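Local coordinates for GAF domain/HD domain protein (Geobacter sulfurreducens, PDB 3EEA) that is of uncertain function, this piece being the GAF domain of a longer GAF/HD-domain protein that may have phosphatase activity, at residues R80-L85 with R117-G122; V112-R117 with G122-A127. All blocks are in the same frame, centred on the assembly; numbering follows the deposited sequence.

Contact 1 (R80-L85 with R117-G122); sequences RKRQHL and RTQVIG
Arg-82 reaches across to Thr-118 and grips its backbone carbonyl with two nitrogens of one guanidinium edge. Arg-82 NE makes the shorter and straighter bond, 2.7 Å to Thr-118 O. Arg-82 NH2 donates to the same Thr-118 O at 3.0 Å along a more bent path. The oxygen lies within 5° of the guanidinium plane. At the other end of the group, Arg-82 NH1 donates to Arg-80 O in its own segment at 3.3 Å, so polar partners at both ends restrain its rotation. Gln-119 adds polar company: its OE1 accepts a bond from Thr-118 OG1 at 3.2 Å and sits near the edge of the guanidinium, its amide almost perpendicular to that plane.

The apolar part is small. A bend at chi2 (77°) lets the aliphatic start of Arg-82 lie on Val-120, with CG 3.6 Å from Val-120 CG2, while NE still reaches Thr-118 O. Val-120 also touches Leu-79 of helix 73-81.

Arg-82 follows the C-terminus of helix 73-81 in a left-handed backbone conformation (positive phi), and its side chain ties that helix end to the turn of the beta hairpin 107-116/119-129 at the surface of the GAF domain.

Contact 2 (V112-R117 with G122-A127); sequences VPMVVR and GAVFMA
Val-112 and Val-124 face each other as an antiparallel hydrogen-bonded pair. Val-112 N donates to Val-124 O, and Val-124 N returns a bond to Val-112 O, each 2.8 Å long and nearly straight. The same Val-112 O also receives a CA-H...O contact from Ala-123 CA at 3.4 Å.

Pro-113 comes next, opposite Ala-123 in a non-hydrogen-bonded pair, where its lack of an N-H costs no bond between these strands. The two CA atoms are 4.3 Å apart, and both side chains turn to the sheet face on which Met-78 of helix 73-81 packs.

Met-114 returns to the face of the two valines. Its N donates to Gly-122 O at 2.8 Å. With CG anti to the carbonyl carbon (chi1 -59°), the side chain lies over the Gly-122/Ala-123 peptide: CG is 3.7 Å from Gly-122 C, and SD rests 4.0 Å from Gly-122 CA, on the side where any other residue would carry its CB. Met-114 CG also meets Val-124 CG2 at 4.1 Å, and Phe-38 and Val-147 touch the methionine from strand 33-39 and helix 137-158. A serine at this position would probably leave the peptide after Gly-122 without its apolar cover and open a gap beside Val-124.

Beyond Met-114, Val-116 packs on helix 137-158, whereas Val-115 meets Leu-11 of the second subunit. Phe-125, further along the partner strand, lines the pocket holding the polyether ligand. Together the two strands form a beta hairpin in the middle of the antiparallel GAF-domain sheet, with helices 73-81 and 137-158 on its two faces.

In the fold
Strand 119-129 serves both contacts: its first residues and the preceding turn meet the end of helix 73-81 in contact 1, and its continuation pairs with strand 107-116 in contact 2. Contact 1 is a surface contact dominated by charged and polar groups, whereas contact 2 is buried, built from main-chain bonds and apolar side chains. Their centres lie only about 7 Å apart. Ile-121 N and Met-114 O, 2.8 Å apart, probably form a hydrogen bond linking them, and Pro-113 packs against the backbone of Arg-82, Gln-83 and His-84. The loop after helix 73-81 thus runs past the hairpin before strand 85-87 joins the sheet beside strand 107-116.

Contact 1 (R80-L85 with R117-G122)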
# COMPACT_ATOMS: atom_id res chain seq x y z
N ARG A 80 -4.76 -24.45 5.02
CA ARG A 80 -5.88 -24.93 5.80
C ARG A 80 -6.39 -23.86 6.79
O ARG A 80 -7.61 -23.67 6.93
CB ARG A 80 -5.48 -26.18 6.60
CG ARG A 80 -5.31 -27.42 5.81
CD ARG A 80 -6.62 -28.13 5.69
NE ARG A 80 -6.53 -29.39 4.98
CZ ARG A 80 -6.74 -29.59 3.69
NH1 ARG A 80 -7.01 -28.57 2.88
NH2 ARG A 80 -6.65 -30.82 3.21
N LYS A 81 -5.47 -23.17 7.44
CA LYS A 81 -5.81 -22.18 8.46
C LYS A 81 -6.06 -20.82 7.84
O LYS A 81 -6.60 -19.95 8.50
CB LYS A 81 -4.66 -22.01 9.46
CG LYS A 81 -4.41 -23.18 10.37
CD LYS A 81 -2.98 -23.06 10.97
CE LYS A 81 -2.71 -24.07 12.12
NZ LYS A 81 -3.20 -25.43 11.82
N ARG A 82 -5.61 -20.58 6.60
CA ARG A 82 -5.71 -19.26 5.97
C ARG A 82 -5.02 -18.23 6.82
O ARG A 82 -5.56 -17.14 6.97
CB ARG A 82 -7.16 -18.74 5.88
CG ARG A 82 -7.89 -19.13 4.74
CD ARG A 82 -8.33 -20.50 4.89
NE ARG A 82 -9.55 -20.64 4.13
CZ ARG A 82 -10.27 -21.75 4.09
NH1 ARG A 82 -9.89 -22.82 4.76
NH2 ARG A 82 -11.37 -21.77 3.38
N GLN A 83 -3.87 -18.56 7.40
CA GLN A 83 -3.12 -17.63 8.21
C GLN A 83 -1.63 -17.65 7.93
O GLN A 83 -1.11 -18.61 7.37
CB GLN A 83 -3.33 -17.93 9.69
CG GLN A 83 -4.81 -17.85 10.08
CD GLN A 83 -5.07 -18.25 11.50
OE1 GLN A 83 -4.13 -18.43 12.28
NE2 GLN A 83 -6.35 -18.37 11.85
N HIS A 84 -0.98 -16.56 8.28
CA HIS A 84 0.46 -16.43 8.10
C HIS A 84 1.22 -17.30 9.07
O HIS A 84 0.71 -17.60 10.18
CB HIS A 84 0.92 -14.99 8.25
CG HIS A 84 1.08 -14.50 9.65
ND1 HIS A 84 0.01 -14.10 10.44
CD2 HIS A 84 2.19 -14.33 10.41
CE1 HIS A 84 0.48 -13.68 11.61
NE2 HIS A 84 1.79 -13.83 11.62
N LEU A 85 2.42 -17.71 8.65
CA LEU A 85 3.32 -18.50 9.51
C LEU A 85 4.73 -17.94 9.33
O LEU A 85 5.05 -17.44 8.26
CB LEU A 85 3.28 -19.98 9.11
CG LEU A 85 1.92 -20.62 9.36
CD1 LEU A 85 1.78 -22.04 8.73
CD2 LEU A 85 1.61 -20.63 10.90
N ARG A 117 -11.72 -12.76 1.31
CA ARG A 117 -12.81 -13.26 2.11
C ARG A 117 -12.31 -14.54 2.74
O ARG A 117 -11.34 -14.47 3.52
CB ARG A 117 -14.08 -13.36 1.27
CG ARG A 117 -14.70 -11.96 1.20
CD ARG A 117 -15.66 -11.75 0.06
NE ARG A 117 -16.25 -10.42 0.23
CZ ARG A 117 -16.80 -9.69 -0.74
NH1 ARG A 117 -16.86 -10.15 -1.99
NH2 ARG A 117 -17.30 -8.49 -0.45
N THR A 118 -12.86 -15.68 2.37
CA THR A 118 -12.44 -16.92 3.05
C THR A 118 -11.45 -17.77 2.26
O THR A 118 -11.06 -18.86 2.74
CB THR A 118 -13.68 -17.82 3.30
OG1 THR A 118 -14.17 -18.29 2.05
CG2 THR A 118 -14.78 -17.03 4.03
N GLN A 119 -11.10 -17.32 1.05
CA GLN A 119 -10.36 -18.10 0.09
C GLN A 119 -8.88 -17.67 -0.06
O GLN A 119 -8.60 -16.48 -0.11
CB GLN A 119 -11.04 -17.96 -1.25
CG GLN A 119 -12.46 -18.56 -1.23
CD GLN A 119 -12.43 -20.04 -0.91
OE1 GLN A 119 -12.80 -20.48 0.20
NE2 GLN A 119 -11.95 -20.83 -1.86
N VAL A 120 -7.98 -18.65 -0.20
CA VAL A 120 -6.55 -18.41 -0.42
C VAL A 120 -6.34 -18.45 -1.92
O VAL A 120 -6.67 -19.48 -2.56
CB VAL A 120 -5.66 -19.47 0.28
CG1 VAL A 120 -4.15 -19.28 -0.06
CG2 VAL A 120 -5.86 -19.46 1.77
N ILE A 121 -5.85 -17.34 -2.50
CA ILE A 121 -5.58 -17.23 -3.92
C ILE A 121 -4.11 -17.18 -4.32
O ILE A 121 -3.77 -17.15 -5.51
CB ILE A 121 -6.29 -16.02 -4.57
CG1 ILE A 121 -5.72 -14.68 -4.07
CG2 ILE A 121 -7.79 -16.06 -4.28
CD1 ILE A 121 -6.28 -13.51 -4.88
N GLY A 122 -3.23 -17.24 -3.32
CA GLY A 122 -1.81 -17.09 -3.55
C GLY A 122 -1.06 -16.97 -2.25
O GLY A 122 -1.64 -17.16 -1.14

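Contact 2 (V112-R117 with G122-A127)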
# COMPACT_ATOMS: atom_id res chain seq x y z
N VAL A 112 2.90 -15.44 4.01
CA VAL A 112 1.65 -14.71 4.15
C VAL A 112 0.69 -15.11 3.02
O VAL A 112 0.95 -14.85 1.82
CB VAL A 112 1.86 -13.20 4.15
CG1 VAL A 112 0.51 -12.50 4.31
CG2 VAL A 112 2.82 -12.79 5.28
N PRO A 113 -0.45 -15.73 3.39
CA PRO A 113 -1.37 -16.14 2.34
C PRO A 113 -2.06 -14.94 1.78
O PRO A 113 -2.31 -13.98 2.53
CB PRO A 113 -2.40 -17.03 3.05
CG PRO A 113 -2.30 -16.70 4.46
CD PRO A 113 -0.86 -16.19 4.73
N MET A 114 -2.34 -14.96 0.48
CA MET A 114 -3.20 -13.93 -0.17
C MET A 114 -4.63 -14.43 -0.00
O MET A 114 -5.04 -15.43 -0.61
CB MET A 114 -2.83 -13.75 -1.64
CG MET A 114 -1.39 -13.34 -1.91
SD MET A 114 -0.98 -13.22 -3.73
CE MET A 114 -2.43 -12.38 -4.26
N VAL A 115 -5.39 -13.79 0.88
CA VAL A 115 -6.71 -14.23 1.23
C VAL A 115 -7.73 -13.14 0.84
O VAL A 115 -7.55 -11.92 1.12
CB VAL A 115 -6.81 -14.44 2.75
CG1 VAL A 115 -8.23 -14.82 3.15
CG2 VAL A 115 -5.81 -15.47 3.22
N VAL A 116 -8.77 -13.59 0.17
CA VAL A 116 -9.90 -12.75 -0.17
C VAL A 116 -11.13 -13.44 0.33
O VAL A 116 -11.47 -14.58 -0.12
CB VAL A 116 -9.99 -12.51 -1.68
CG1 VAL A 116 -11.22 -11.64 -2.06
CG2 VAL A 116 -8.75 -11.80 -2.09
N ARG A 117 -11.72 -12.76 1.31
CA ARG A 117 -12.81 -13.26 2.11
C ARG A 117 -12.31 -14.54 2.74
O ARG A 117 -11.34 -14.47 3.52
CB ARG A 117 -14.08 -13.36 1.27
CG ARG A 117 -14.70 -11.96 1.20
CD ARG A 117 -15.66 -11.75 0.06
NE ARG A 117 -16.25 -10.42 0.23
CZ ARG A 117 -16.80 -9.69 -0.74
NH1 ARG A 117 -16.86 -10.15 -1.99
NH2 ARG A 117 -17.30 -8.49 -0.45
N GLY A 122 -3.23 -17.24 -3.32
CA GLY A 122 -1.81 -17.09 -3.55
C GLY A 122 -1.06 -16.97 -2.25
O GLY A 122 -1.64 -17.16 -1.14
N ALA A 123 0.23 -16.72 -2.33
CA ALA A 123 1.06 -16.61 -1.14
C ALA A 123 2.24 -15.66 -1.41
O ALA A 123 2.72 -15.62 -2.51
CB ALA A 123 1.55 -17.98 -0.69
N VAL A 124 2.66 -14.92 -0.40
CA VAL A 124 3.84 -14.05 -0.47
C VAL A 124 4.82 -14.56 0.57
O VAL A 124 4.47 -14.62 1.78
CB VAL A 124 3.48 -12.58 -0.19
CG1 VAL A 124 4.72 -11.66 -0.21
CG2 VAL A 124 2.44 -12.09 -1.20
N PHE A 125 6.02 -14.92 0.14
CA PHE A 125 7.07 -15.30 1.07
C PHE A 125 8.15 -14.20 1.11
O PHE A 125 8.56 -13.66 0.06
CB PHE A 125 7.68 -16.58 0.64
CG PHE A 125 6.67 -17.71 0.49
CD1 PHE A 125 6.29 -18.45 1.60
CD2 PHE A 125 6.06 -17.98 -0.73
CE1 PHE A 125 5.37 -19.49 1.46
CE2 PHE A 125 5.14 -19.02 -0.88
CZ PHE A 125 4.77 -19.76 0.23
N MET A 126 8.58 -13.86 2.30
CA MET A 126 9.57 -12.79 2.53
C MET A 126 10.65 -13.39 3.39
O MET A 126 10.35 -14.17 4.27
CB MET A 126 8.92 -11.62 3.22
CG MET A 126 7.87 -10.93 2.27
SD MET A 126 7.07 -9.53 3.01
CE MET A 126 8.36 -8.37 3.17
N ALA A 127 11.90 -13.06 3.08
CA ALA A 127 13.04 -13.67 3.75
C ALA A 127 14.05 -12.61 4.13
O ALA A 127 14.24 -11.64 3.39
CB ALA A 127 13.72 -14.72 2.81